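Local coordinates for protein EDTA monooxygenase (EDTA-degrading bacterium BNC1, PDB 5DQP) that probably oxidises EDTA with molecular oxygen, using reduced FMN supplied by a partner flavin reductase, at residues A[52-57]-A[92-97]; A[56-61]-A[69-74]; A[97-102]-A[125-130]. One frame throughout, in Å; residues are numbered along the deposited sequence.

The three contacts follow the chain round one side of a luciferase-like TIM barrel. Contact 1 pairs the parallel strands 52-55 and 90-96, near the centre of the chain. Contact 2 lies in the long loop that leaves strand 52-55 and ends at helix 75-85; it shares A56 and D57 with contact 1, and its centre is about 10 Å away. Contact 3, about 13 Å from each of the other two, joins the loops that follow strands 90-96 and 120-125, and shares T97 with contact 1. Q58 bonds N129 between contacts 2 and 3, and S96 probably bonds T127 between contacts 1 and 3, so neighbouring loops are tied together beside predicted FMN-binding residues and the second subunit.

Contact 1: A[52-57]-A[92-97]; sequences AFFLAD and IVTAST
F54 and I92 are paired on adjacent parallel strands, 52-55 and 90-96, which with the intervening helix 75-85 make a beta-alpha-beta unit of the TIM barrel. Residues 52-55 and 92-96 run nearly parallel, their axes 18° apart. I92 N donates to F53 O at 2.8 Å, and I92 O in turn accepts from L55 N at 2.9 Å with a nearly straight bond (163°), the two-sided use of one residue that parallel pairing requires.

In the F54 side chain CG is anti to the backbone N (chi1 167°), beside the carbonyl carbon; the ring then slants across the I92 side chain. CB and CG stay at the margin of contact with I92 O. CD1 comes closer, 3.5 Å from I92 O, and also lies 3.6 Å from I92 CG2, the methyl branch that a beta-branched residue can offer close to its backbone. CE1 reaches T94, 3.4 Å from OG1, and CZ is only slightly farther from the same oxygen. The rings of W11 and Y231 meet F54 edge-to-face, so a large aromatic suits this place in the barrel interior.

L55 and V93 point to the other face, where V93 packs on A79 of helix 75-85; a compact beta-branched valine fits between sheet and helix. Just beyond the last bridged pair, T94 continues the link: OG1 is 2.8 Å from L55 O and also within reach of N123 OD1, two acceptors competing for its one proton, while T94 N makes a weak bond to that same L55 O. T94 and D57 are both predicted FMN-binding residues. The D57 carboxylate forms a salt bridge with R107 of the second subunit, while its backbone N rests 3.5 Å from T94 CB.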
ATOM      1  N   ALA A  52      14.170 -11.773  -1.271  1.00 16.72           N
ATOM      2  CA  ALA A  52      12.966 -10.967  -1.069  1.00 16.74           C
ATOM      3  C   ALA A  52      12.037 -11.666  -0.083  1.00 18.78           C
ATOM      4  O   ALA A  52      12.067 -12.893   0.045  1.00 21.07           O
ATOM      5  CB  ALA A  52      12.225 -10.723  -2.394  1.00 16.77           C
ATOM      6  N   PHE A  53      11.217 -10.874   0.619  1.00 14.78           N
ATOM      7  CA  PHE A  53      10.086 -11.471   1.302  1.00 16.30           C
ATOM      8  C   PHE A  53       8.911 -11.534   0.328  1.00 18.44           C
ATOM      9  O   PHE A  53       8.910 -10.913  -0.738  1.00 16.02           O
ATOM     10  CB  PHE A  53       9.717 -10.712   2.596  1.00 19.28           C
ATOM     11  CG  PHE A  53       9.308  -9.253   2.381  1.00 17.83           C
ATOM     12  CD1 PHE A  53       8.012  -8.927   2.037  1.00 16.18           C
ATOM     13  CD2 PHE A  53      10.230  -8.225   2.543  1.00 13.42           C
ATOM     14  CE1 PHE A  53       7.638  -7.609   1.821  1.00 15.06           C
ATOM     15  CE2 PHE A  53       9.872  -6.902   2.351  1.00 17.92           C
ATOM     16  CZ  PHE A  53       8.573  -6.587   1.984  1.00 20.54           C
ATOM     17  N   PHE A  54       7.912 -12.320   0.692  1.00 16.46           N
ATOM     18  CA  PHE A  54       6.715 -12.455  -0.111  1.00 19.25           C
ATOM     19  C   PHE A  54       5.483 -12.357   0.777  1.00 15.96           C
ATOM     20  O   PHE A  54       5.437 -12.940   1.866  1.00 19.74           O
ATOM     21  CB  PHE A  54       6.730 -13.799  -0.860  1.00 22.89           C
ATOM     22  CG  PHE A  54       5.407 -14.178  -1.468  1.00 22.70           C
ATOM     23  CD1 PHE A  54       4.866 -13.421  -2.488  1.00 21.18           C
ATOM     24  CD2 PHE A  54       4.730 -15.308  -1.045  1.00 25.96           C
ATOM     25  CE1 PHE A  54       3.671 -13.762  -3.069  1.00 23.48           C
ATOM     26  CE2 PHE A  54       3.512 -15.680  -1.637  1.00 26.64           C
ATOM     27  CZ  PHE A  54       2.989 -14.904  -2.643  1.00 26.31           C
ATOM     28  N   LEU A  55       4.483 -11.638   0.291  1.00 14.63           N
ATOM     29  CA  LEU A  55       3.198 -11.500   0.955  1.00 20.58           C
ATOM     30  C   LEU A  55       2.115 -12.025   0.028  1.00 17.86           C
ATOM     31  O   LEU A  55       1.901 -11.478  -1.057  1.00 19.23           O
ATOM     32  CB  LEU A  55       2.934 -10.039   1.334  1.00 17.60           C
ATOM     33  CG  LEU A  55       3.842  -9.479   2.430  1.00 16.46           C
ATOM     34  CD1 LEU A  55       3.634  -7.959   2.573  1.00 15.25           C
ATOM     35  CD2 LEU A  55       3.584 -10.175   3.750  1.00 21.35           C
ATOM     36  N   ALA A  56       1.464 -13.104   0.436  1.00 21.46           N
ATOM     37  CA  ALA A  56       0.245 -13.551  -0.219  1.00 18.42           C
ATOM     38  C   ALA A  56      -0.892 -12.620   0.187  1.00 21.42           C
ATOM     39  O   ALA A  56      -0.793 -11.884   1.171  1.00 19.09           O
ATOM     40  CB  ALA A  56      -0.077 -14.991   0.169  1.00 14.60           C
ATOM     41  N   ASP A  57      -1.972 -12.627  -0.591  1.00 19.70           N
ATOM     42  CA  ASP A  57      -3.111 -11.803  -0.217  1.00 22.41           C
ATOM     43  C   ASP A  57      -4.394 -12.291  -0.880  1.00 26.32           C
ATOM     44  O   ASP A  57      -4.384 -12.767  -2.013  1.00 26.90           O
ATOM     45  CB  ASP A  57      -2.896 -10.332  -0.582  1.00 19.90           C
ATOM     46  CG  ASP A  57      -4.041  -9.452  -0.106  1.00 26.57           C
ATOM     47  OD1 ASP A  57      -4.379  -9.563   1.094  1.00 28.11           O
ATOM     48  OD2 ASP A  57      -4.614  -8.678  -0.922  1.00 27.52           O
ATOM     49  N   ILE A  92       7.836  -8.989  -2.504  1.00 15.31           N
ATOM     50  CA  ILE A  92       6.921  -9.390  -3.558  1.00 14.40           C
ATOM     51  C   ILE A  92       5.538  -9.353  -2.950  1.00 18.67           C
ATOM     52  O   ILE A  92       5.288 -10.031  -1.947  1.00 20.94           O
ATOM     53  CB  ILE A  92       7.243 -10.797  -4.090  1.00 18.52           C
ATOM     54  CG1 ILE A  92       8.665 -10.819  -4.703  1.00 21.05           C
ATOM     55  CG2 ILE A  92       6.147 -11.282  -5.049  1.00 12.80           C
ATOM     56  CD1 ILE A  92       9.273 -12.244  -4.834  1.00 18.82           C
ATOM     57  N   VAL A  93       4.642  -8.575  -3.548  1.00 15.89           N
ATOM     58  CA  VAL A  93       3.297  -8.388  -3.019  1.00 18.37           C
ATOM     59  C   VAL A  93       2.259  -8.946  -3.992  1.00 16.01           C
ATOM     60  O   VAL A  93       2.386  -8.813  -5.216  1.00 19.82           O
ATOM     61  CB  VAL A  93       3.048  -6.903  -2.694  1.00 20.61           C
ATOM     62  CG1 VAL A  93       4.085  -6.440  -1.666  1.00 22.95           C
ATOM     63  CG2 VAL A  93       3.165  -6.050  -3.928  1.00 22.98           C
ATOM     64  N   THR A  94       1.244  -9.593  -3.438  1.00 18.31           N
ATOM     65  CA  THR A  94       0.149 -10.145  -4.218  1.00 19.21           C
ATOM     66  C   THR A  94      -0.938  -9.101  -4.420  1.00 21.24           C
ATOM     67  O   THR A  94      -1.399  -8.485  -3.452  1.00 20.62           O
ATOM     68  CB  THR A  94      -0.444 -11.366  -3.510  1.00 19.63           C
ATOM     69  OG1 THR A  94       0.555 -12.370  -3.394  1.00 19.22           O
ATOM     70  CG2 THR A  94      -1.650 -11.919  -4.278  1.00 21.42           C
ATOM     71  N   ALA A  95      -1.381  -8.936  -5.669  1.00 14.75           N
ATOM     72  CA  ALA A  95      -2.626  -8.213  -5.887  1.00 17.67           C
ATOM     73  C   ALA A  95      -3.343  -8.782  -7.111  1.00 22.89           C
ATOM     74  O   ALA A  95      -2.706  -9.220  -8.071  1.00 20.10           O
ATOM     75  CB  ALA A  95      -2.382  -6.712  -6.050  1.00 19.88           C
ATOM     76  N   SER A  96      -4.674  -8.727  -7.074  1.00 25.21           N
ATOM     77  CA  SER A  96      -5.525  -9.416  -8.036  1.00 24.98           C
ATOM     78  C   SER A  96      -5.752  -8.593  -9.303  1.00 25.17           C
ATOM     79  O   SER A  96      -5.957  -7.381  -9.249  1.00 26.38           O
ATOM     80  CB  SER A  96      -6.879  -9.725  -7.392  1.00 30.12           C
ATOM     81  OG  SER A  96      -7.770 -10.325  -8.326  1.00 32.35           O
ATOM     82  N   THR A  97      -5.753  -9.260 -10.452  1.00 21.21           N
ATOM     83  CA  THR A  97      -6.199  -8.583 -11.666  1.00 24.47           C
ATOM     84  C   THR A  97      -7.724  -8.555 -11.788  1.00 29.37           C
ATOM     85  O   THR A  97      -8.257  -7.872 -12.674  1.00 21.06           O
ATOM     86  CB  THR A  97      -5.606  -9.258 -12.914  1.00 20.50           C
ATOM     87  OG1 THR A  97      -5.949 -10.646 -12.908  1.00 22.89           O
ATOM     88  CG2 THR A  97      -4.084  -9.095 -12.944  1.00 20.17           C
TER

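Contact 2: A[56-61]-A[69-74]; sequences ADQPQL and PEYPFD
The Y71 ring lies flat against the backbone joining D57 to Q58, with the peptide nitrogen of Q58 3.5 Å above its centre. On the opposite face its own neighbour E70 sets CB 3.7 Å above the ring centre, so the aromatic is sandwiched; a broad flat side chain is what such a slot needs. The D57 carboxylate stands almost perpendicular to the ring (89°), with OD1 3.6 Å from Y71 CB, while OD2 is turned to R107 of the second subunit. D74 OD2 lies 5.1 Å from D57 OD2, like charges that this arginine would probably ease.

The Q58 side chain crosses the ring obliquely, its amide plane tilted 31° from it. Its CB is 3.6 Å from Y71 CE2, and beyond it the extended chain (chi2 -179°) passes loosely by Y71 OH. The Q60 amide approaches the ring edge instead, NE2 being 3.9 Å from Y71 CE2 and its plane steeply inclined. That NE2 also donates to Q58 OE1 at 2.8 Å, an acceptor shared with ND2 of N129, while OE1 of Q60 bonds T62. Farther along, L61 CD1 brushes P69 CB at 4.4 Å.

P59 centres an inverse gamma turn between the two glutamines. Both segments belong to the long beta-alpha loop of a TIM barrel that leads from a predicted FMN-binding aspartate to D74, which N-caps helix 75-85 at the subunit interface.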
ATOM      1  N   ALA A  56       1.464 -13.104   0.436  1.00 21.46           N
ATOM      2  CA  ALA A  56       0.245 -13.551  -0.219  1.00 18.42           C
ATOM      3  C   ALA A  56      -0.892 -12.620   0.187  1.00 21.42           C
ATOM      4  O   ALA A  56      -0.793 -11.884   1.171  1.00 19.09           O
ATOM      5  CB  ALA A  56      -0.077 -14.991   0.169  1.00 14.60           C
ATOM      6  N   ASP A  57      -1.972 -12.627  -0.591  1.00 19.70           N
ATOM      7  CA  ASP A  57      -3.111 -11.803  -0.217  1.00 22.41           C
ATOM      8  C   ASP A  57      -4.394 -12.291  -0.880  1.00 26.32           C
ATOM      9  O   ASP A  57      -4.384 -12.767  -2.013  1.00 26.90           O
ATOM     10  CB  ASP A  57      -2.896 -10.332  -0.582  1.00 19.90           C
ATOM     11  CG  ASP A  57      -4.041  -9.452  -0.106  1.00 26.57           C
ATOM     12  OD1 ASP A  57      -4.379  -9.563   1.094  1.00 28.11           O
ATOM     13  OD2 ASP A  57      -4.614  -8.678  -0.922  1.00 27.52           O
ATOM     14  N   GLN A  58      -5.499 -12.154  -0.148  1.00 25.41           N
ATOM     15  CA  GLN A  58      -6.844 -12.213  -0.698  1.00 23.61           C
ATOM     16  C   GLN A  58      -7.611 -11.144   0.063  1.00 25.96           C
ATOM     17  O   GLN A  58      -7.484 -11.063   1.293  1.00 23.67           O
ATOM     18  CB  GLN A  58      -7.517 -13.572  -0.521  1.00 24.96           C
ATOM     19  CG  GLN A  58      -7.033 -14.598  -1.521  1.00 26.21           C
ATOM     20  CD  GLN A  58      -7.725 -15.913  -1.333  1.00 30.70           C
ATOM     21  OE1 GLN A  58      -8.658 -16.021  -0.538  1.00 30.42           O
ATOM     22  NE2 GLN A  58      -7.272 -16.933  -2.055  1.00 35.89           N
ATOM     23  N   PRO A  59      -8.374 -10.306  -0.619  1.00 24.82           N
ATOM     24  CA  PRO A  59      -9.230  -9.328   0.097  1.00 21.45           C
ATOM     25  C   PRO A  59     -10.533  -9.961   0.584  1.00 22.75           C
ATOM     26  O   PRO A  59     -11.615  -9.743   0.038  1.00 20.88           O
ATOM     27  CB  PRO A  59      -9.452  -8.235  -0.959  1.00 20.88           C
ATOM     28  CG  PRO A  59      -8.696  -8.700  -2.236  1.00 24.29           C
ATOM     29  CD  PRO A  59      -8.408 -10.147  -2.081  1.00 18.24           C
ATOM     30  N   GLN A  60     -10.409 -10.805   1.609  1.00 20.47           N
ATOM     31  CA  GLN A  60     -11.524 -11.325   2.396  1.00 25.07           C
ATOM     32  C   GLN A  60     -11.005 -11.713   3.779  1.00 23.81           C
ATOM     33  O   GLN A  60      -9.803 -11.931   3.967  1.00 19.95           O
ATOM     34  CB  GLN A  60     -12.185 -12.532   1.724  1.00 21.34           C
ATOM     35  CG  GLN A  60     -11.208 -13.581   1.222  1.00 23.50           C
ATOM     36  CD  GLN A  60     -10.796 -14.597   2.262  1.00 28.68           C
ATOM     37  OE1 GLN A  60     -11.335 -14.638   3.369  1.00 33.94           O
ATOM     38  NE2 GLN A  60      -9.832 -15.436   1.905  1.00 29.91           N
ATOM     39  N   LEU A  61     -11.926 -11.774   4.745  1.00 13.88           N
ATOM     40  CA  LEU A  61     -11.674 -12.334   6.065  1.00 20.74           C
ATOM     41  C   LEU A  61     -12.325 -13.710   6.197  1.00 25.12           C
ATOM     42  O   LEU A  61     -13.518 -13.867   5.920  1.00 18.12           O
ATOM     43  CB  LEU A  61     -12.208 -11.418   7.161  1.00 16.16           C
ATOM     44  CG  LEU A  61     -12.070 -11.970   8.583  1.00 23.12           C
ATOM     45  CD1 LEU A  61     -10.611 -12.239   8.901  1.00 15.35           C
ATOM     46  CD2 LEU A  61     -12.640 -10.964   9.570  1.00 17.49           C
ATOM     47  N   PRO A  69      -5.763 -15.617  10.874  1.00 20.57           N
ATOM     48  CA  PRO A  69      -6.026 -14.878   9.626  1.00 20.15           C
ATOM     49  C   PRO A  69      -4.727 -14.694   8.850  1.00 23.37           C
ATOM     50  O   PRO A  69      -3.726 -14.238   9.400  1.00 23.30           O
ATOM     51  CB  PRO A  69      -6.592 -13.540  10.115  1.00 25.87           C
ATOM     52  CG  PRO A  69      -6.043 -13.368  11.498  1.00 24.57           C
ATOM     53  CD  PRO A  69      -5.853 -14.756  12.073  1.00 15.93           C
ATOM     54  N   GLU A  70      -4.737 -15.094   7.582  1.00 20.92           N
ATOM     55  CA  GLU A  70      -3.509 -15.084   6.791  1.00 26.83           C
ATOM     56  C   GLU A  70      -3.172 -13.695   6.261  1.00 23.33           C
ATOM     57  O   GLU A  70      -1.993 -13.376   6.067  1.00 25.09           O
ATOM     58  CB  GLU A  70      -3.623 -16.061   5.610  1.00 23.19           C
ATOM     59  CG  GLU A  70      -2.264 -16.320   4.959  1.00 33.59           C
ATOM     60  CD  GLU A  70      -2.318 -17.315   3.802  1.00 39.85           C
ATOM     61  OE1 GLU A  70      -1.391 -17.315   2.943  1.00 35.79           O
ATOM     62  OE2 GLU A  70      -3.289 -18.098   3.750  1.00 41.40           O
ATOM     63  N   TYR A  71      -4.187 -12.857   6.047  1.00 20.78           N
ATOM     64  CA  TYR A  71      -4.040 -11.572   5.377  1.00 24.79           C
ATOM     65  C   TYR A  71      -4.490 -10.429   6.284  1.00 23.32           C
ATOM     66  O   TYR A  71      -5.469  -9.733   5.983  1.00 25.87           O
ATOM     67  CB  TYR A  71      -4.840 -11.581   4.075  1.00 22.52           C
ATOM     68  CG  TYR A  71      -4.848 -12.928   3.343  1.00 19.57           C
ATOM     69  CD1 TYR A  71      -3.685 -13.445   2.785  1.00 24.31           C
ATOM     70  CD2 TYR A  71      -6.024 -13.653   3.184  1.00 25.98           C
ATOM     71  CE1 TYR A  71      -3.684 -14.653   2.099  1.00 24.40           C
ATOM     72  CE2 TYR A  71      -6.033 -14.880   2.498  1.00 22.69           C
ATOM     73  CZ  TYR A  71      -4.865 -15.353   1.952  1.00 23.52           C
ATOM     74  OH  TYR A  71      -4.856 -16.535   1.273  1.00 23.91           O
ATOM     75  N   PRO A  72      -3.788 -10.182   7.394  1.00 27.46           N
ATOM     76  CA  PRO A  72      -4.246  -9.113   8.299  1.00 31.68           C
ATOM     77  C   PRO A  72      -4.101  -7.693   7.723  1.00 25.66           C
ATOM     78  O   PRO A  72      -4.742  -6.777   8.255  1.00 26.33           O
ATOM     79  CB  PRO A  72      -3.392  -9.325   9.568  1.00 21.26           C
ATOM     80  CG  PRO A  72      -2.196 -10.074   9.095  1.00 24.07           C
ATOM     81  CD  PRO A  72      -2.659 -10.942   7.960  1.00 23.81           C
ATOM     82  N   PHE A  73      -3.321  -7.482   6.655  1.00 20.89           N
ATOM     83  CA  PHE A  73      -3.078  -6.153   6.099  1.00 20.72           C
ATOM     84  C   PHE A  73      -3.014  -6.197   4.578  1.00 25.14           C
ATOM     85  O   PHE A  73      -2.594  -7.197   3.983  1.00 21.40           O
ATOM     86  CB  PHE A  73      -1.750  -5.548   6.539  1.00 21.89           C
ATOM     87  CG  PHE A  73      -1.658  -5.246   7.973  1.00 21.81           C
ATOM     88  CD1 PHE A  73      -2.348  -4.167   8.517  1.00 25.22           C
ATOM     89  CD2 PHE A  73      -0.840  -6.010   8.790  1.00 22.41           C
ATOM     90  CE1 PHE A  73      -2.244  -3.871   9.863  1.00 20.59           C
ATOM     91  CE2 PHE A  73      -0.732  -5.725  10.125  1.00 22.71           C
ATOM     92  CZ  PHE A  73      -1.441  -4.645  10.670  1.00 25.37           C
ATOM     93  N   ASP A  74      -3.375  -5.077   3.955  1.00 22.51           N
ATOM     94  CA  ASP A  74      -3.088  -4.896   2.539  1.00 17.77           C
ATOM     95  C   ASP A  74      -1.592  -5.060   2.298  1.00 20.21           C
ATOM     96  O   ASP A  74      -0.783  -4.462   3.021  1.00 20.02           O
ATOM     97  CB  ASP A  74      -3.529  -3.525   2.036  1.00 22.07           C
ATOM     98  CG  ASP A  74      -3.298  -3.370   0.534  1.00 27.11           C
ATOM     99  OD1 ASP A  74      -2.155  -3.030   0.148  1.00 26.93           O
ATOM    100  OD2 ASP A  74      -4.239  -3.622  -0.258  1.00 31.20           O
TER

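Contact 3: A[97-102]-A[125-130]; sequences TSFSLP and VTTANP
T97 and S98 meet the chain at V125-T127 through two firm hydrogen bonds and a third possible one. T97 N gives a nearly straight hydrogen bond to V125 O, 2.8 Å long with 170° at the hydrogen. V125 O also has T97 OG1 3.1 Å away, a second possible donor whose proton has another acceptor within reach. A threonine suits this place because OG1 sits between its own backbone N and carbonyl carbon, which brings it to the carbonyl its N-H already uses, while CG2 adds apolar bulk; the side chain packs on A150, F153 and L154 of helix 143-161.

The next link runs the other way. T127 N donates to S98 OG at 3.0 Å (159°). S98 holds OG anti to its carbonyl carbon (chi1 -62°), directing the oxygen at that N-H. An alanine here would keep CB against T127 but would probably leave T127 N without this acceptor and its loop less firmly tied to S98.

S96 OG completes the network, accepting from S98 N and hydrogen-bonding T127 OG1. T127 also meets F99 mainly through carbon: the side chains meet at about a right angle, T127 CB 3.5 Å from F99 CE2 at the ring edge and CG2 in the ring plane. F99 also meets the ring of Y136, the planes only slightly inclined. N129 uses OD1 to cap A131 N.

Both segments follow barrel strands and lead into helices 102-115 and 130-135, so this is packing between successive beta-alpha loops of a TIM barrel, beside the predicted FMN-binding residues T94 and Y147.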
ATOM      1  N   THR A  97      -5.753  -9.260 -10.452  1.00 21.21           N
ATOM      2  CA  THR A  97      -6.199  -8.583 -11.666  1.00 24.47           C
ATOM      3  C   THR A  97      -7.724  -8.555 -11.788  1.00 29.37           C
ATOM      4  O   THR A  97      -8.257  -7.872 -12.674  1.00 21.06           O
ATOM      5  CB  THR A  97      -5.606  -9.258 -12.914  1.00 20.50           C
ATOM      6  OG1 THR A  97      -5.949 -10.646 -12.908  1.00 22.89           O
ATOM      7  CG2 THR A  97      -4.084  -9.095 -12.944  1.00 20.17           C
ATOM      8  N   SER A  98      -8.429  -9.296 -10.932  1.00 22.27           N
ATOM      9  CA  SER A  98      -9.880  -9.415 -11.048  1.00 28.59           C
ATOM     10  C   SER A  98     -10.590  -8.236 -10.407  1.00 27.23           C
ATOM     11  O   SER A  98     -11.596  -7.754 -10.932  1.00 29.27           O
ATOM     12  CB  SER A  98     -10.359 -10.703 -10.383  1.00 20.78           C
ATOM     13  OG  SER A  98      -9.798 -11.822 -11.021  1.00 28.58           O
ATOM     14  N   PHE A  99     -10.103  -7.800  -9.277  1.00 23.85           N
ATOM     15  CA  PHE A  99     -10.705  -6.741  -8.526  1.00 31.85           C
ATOM     16  C   PHE A  99      -9.646  -5.737  -8.118  1.00 43.02           C
ATOM     17  O   PHE A  99      -9.399  -5.497  -6.965  1.00 33.76           O
ATOM     18  CB  PHE A  99     -11.417  -7.311  -7.307  1.00 26.29           C
ATOM     19  CG  PHE A  99     -12.364  -8.409  -7.643  1.00 27.20           C
ATOM     20  CD1 PHE A  99     -13.570  -8.132  -8.186  1.00 26.51           C
ATOM     21  CD2 PHE A  99     -12.000  -9.717  -7.493  1.00 27.10           C
ATOM     22  CE1 PHE A  99     -14.418  -9.137  -8.526  1.00 31.02           C
ATOM     23  CE2 PHE A  99     -12.842 -10.727  -7.819  1.00 25.69           C
ATOM     24  CZ  PHE A  99     -14.059 -10.439  -8.339  1.00 24.44           C
ATOM     25  N   SER A 100      -9.049  -5.151  -9.114  1.00 28.42           N
ATOM     26  CA  SER A 100      -8.203  -3.984  -8.981  1.00 30.68           C
ATOM     27  C   SER A 100      -8.476  -3.077 -10.174  1.00 24.20           C
ATOM     28  O   SER A 100      -8.858  -3.546 -11.247  1.00 29.56           O
ATOM     29  CB  SER A 100      -6.712  -4.368  -8.901  1.00 24.37           C
ATOM     30  OG  SER A 100      -6.409  -5.103  -7.728  1.00 28.20           O
ATOM     31  N   LEU A 101      -8.315  -1.782  -9.969  1.00 22.77           N
ATOM     32  CA  LEU A 101      -8.272  -0.847 -11.090  1.00 23.07           C
ATOM     33  C   LEU A 101      -6.843  -0.765 -11.632  1.00 20.30           C
ATOM     34  O   LEU A 101      -5.917  -0.498 -10.860  1.00 21.17           O
ATOM     35  CB  LEU A 101      -8.753   0.517 -10.641  1.00 25.02           C
ATOM     36  CG  LEU A 101     -10.169   0.407 -10.067  1.00 24.00           C
ATOM     37  CD1 LEU A 101     -10.586   1.683  -9.363  1.00 23.77           C
ATOM     38  CD2 LEU A 101     -11.170   0.066 -11.224  1.00 23.77           C
ATOM     39  N   PRO A 102      -6.631  -0.993 -12.937  1.00 19.73           N
ATOM     40  CA  PRO A 102      -5.253  -1.032 -13.474  1.00 16.48           C
ATOM     41  C   PRO A 102      -4.439   0.225 -13.236  1.00 22.56           C
ATOM     42  O   PRO A 102      -3.211   0.153 -13.083  1.00 16.87           O
ATOM     43  CB  PRO A 102      -5.462  -1.243 -14.991  1.00 22.91           C
ATOM     44  CG  PRO A 102      -6.875  -1.575 -15.179  1.00 21.45           C
ATOM     45  CD  PRO A 102      -7.652  -1.101 -13.991  1.00 24.71           C
ATOM     46  N   VAL A 125      -2.248 -12.154  -9.524  1.00 24.03           N
ATOM     47  CA  VAL A 125      -3.100 -13.332  -9.408  1.00 23.42           C
ATOM     48  C   VAL A 125      -4.477 -13.014  -9.991  1.00 22.86           C
ATOM     49  O   VAL A 125      -4.816 -11.863 -10.250  1.00 20.68           O
ATOM     50  CB  VAL A 125      -3.225 -13.833  -7.949  1.00 25.83           C
ATOM     51  CG1 VAL A 125      -1.841 -14.210  -7.378  1.00 22.38           C
ATOM     52  CG2 VAL A 125      -3.912 -12.800  -7.060  1.00 23.38           C
ATOM     53  N   THR A 126      -5.257 -14.061 -10.232  1.00 26.59           N
ATOM     54  CA  THR A 126      -6.677 -13.896 -10.497  1.00 31.07           C
ATOM     55  C   THR A 126      -7.458 -14.384  -9.290  1.00 30.89           C
ATOM     56  O   THR A 126      -6.942 -15.121  -8.448  1.00 31.90           O
ATOM     57  CB  THR A 126      -7.129 -14.661 -11.749  1.00 37.69           C
ATOM     58  OG1 THR A 126      -7.193 -16.059 -11.452  1.00 39.83           O
ATOM     59  CG2 THR A 126      -6.177 -14.417 -12.911  1.00 26.68           C
ATOM     60  N   THR A 127      -8.718 -13.982  -9.209  1.00 31.54           N
ATOM     61  CA  THR A 127      -9.533 -14.290  -8.045  1.00 32.68           C
ATOM     62  C   THR A 127     -10.557 -15.355  -8.400  1.00 32.41           C
ATOM     63  O   THR A 127     -11.383 -15.161  -9.296  1.00 34.04           O
ATOM     64  CB  THR A 127     -10.243 -13.053  -7.506  1.00 30.97           C
ATOM     65  OG1 THR A 127      -9.276 -12.067  -7.115  1.00 26.81           O
ATOM     66  CG2 THR A 127     -11.083 -13.447  -6.325  1.00 24.44           C
ATOM     67  N   ALA A 128     -10.520 -16.458  -7.676  1.00 34.27           N
ATOM     68  CA  ALA A 128     -11.551 -17.469  -7.781  1.00 33.05           C
ATOM     69  C   ALA A 128     -12.366 -17.612  -6.505  1.00 32.71           C
ATOM     70  O   ALA A 128     -13.357 -18.349  -6.506  1.00 32.58           O
ATOM     71  CB  ALA A 128     -10.926 -18.820  -8.157  1.00 33.91           C
ATOM     72  N   ASN A 129     -11.990 -16.936  -5.423  1.00 31.96           N
ATOM     73  CA  ASN A 129     -12.726 -17.066  -4.172  1.00 28.47           C
ATOM     74  C   ASN A 129     -13.991 -16.202  -4.219  1.00 27.61           C
ATOM     75  O   ASN A 129     -13.900 -14.968  -4.281  1.00 27.59           O
ATOM     76  CB  ASN A 129     -11.823 -16.683  -2.997  1.00 29.51           C
ATOM     77  CG  ASN A 129     -12.483 -16.922  -1.643  1.00 27.66           C
ATOM     78  OD1 ASN A 129     -13.674 -17.210  -1.570  1.00 31.90           O
ATOM     79  ND2 ASN A 129     -11.707 -16.804  -0.572  1.00 30.75           N
ATOM     80  N   PRO A 130     -15.187 -16.803  -4.194  1.00 28.48           N
ATOM     81  CA  PRO A 130     -16.417 -15.987  -4.275  1.00 27.30           C
ATOM     82  C   PRO A 130     -16.633 -15.049  -3.092  1.00 27.25           C
ATOM     83  O   PRO A 130     -17.398 -14.086  -3.233  1.00 24.94           O
ATOM     84  CB  PRO A 130     -17.537 -17.036  -4.363  1.00 27.55           C
ATOM     85  CG  PRO A 130     -16.918 -18.291  -3.785  1.00 31.71           C
ATOM     86  CD  PRO A 130     -15.476 -18.251  -4.126  1.00 25.63           C
TER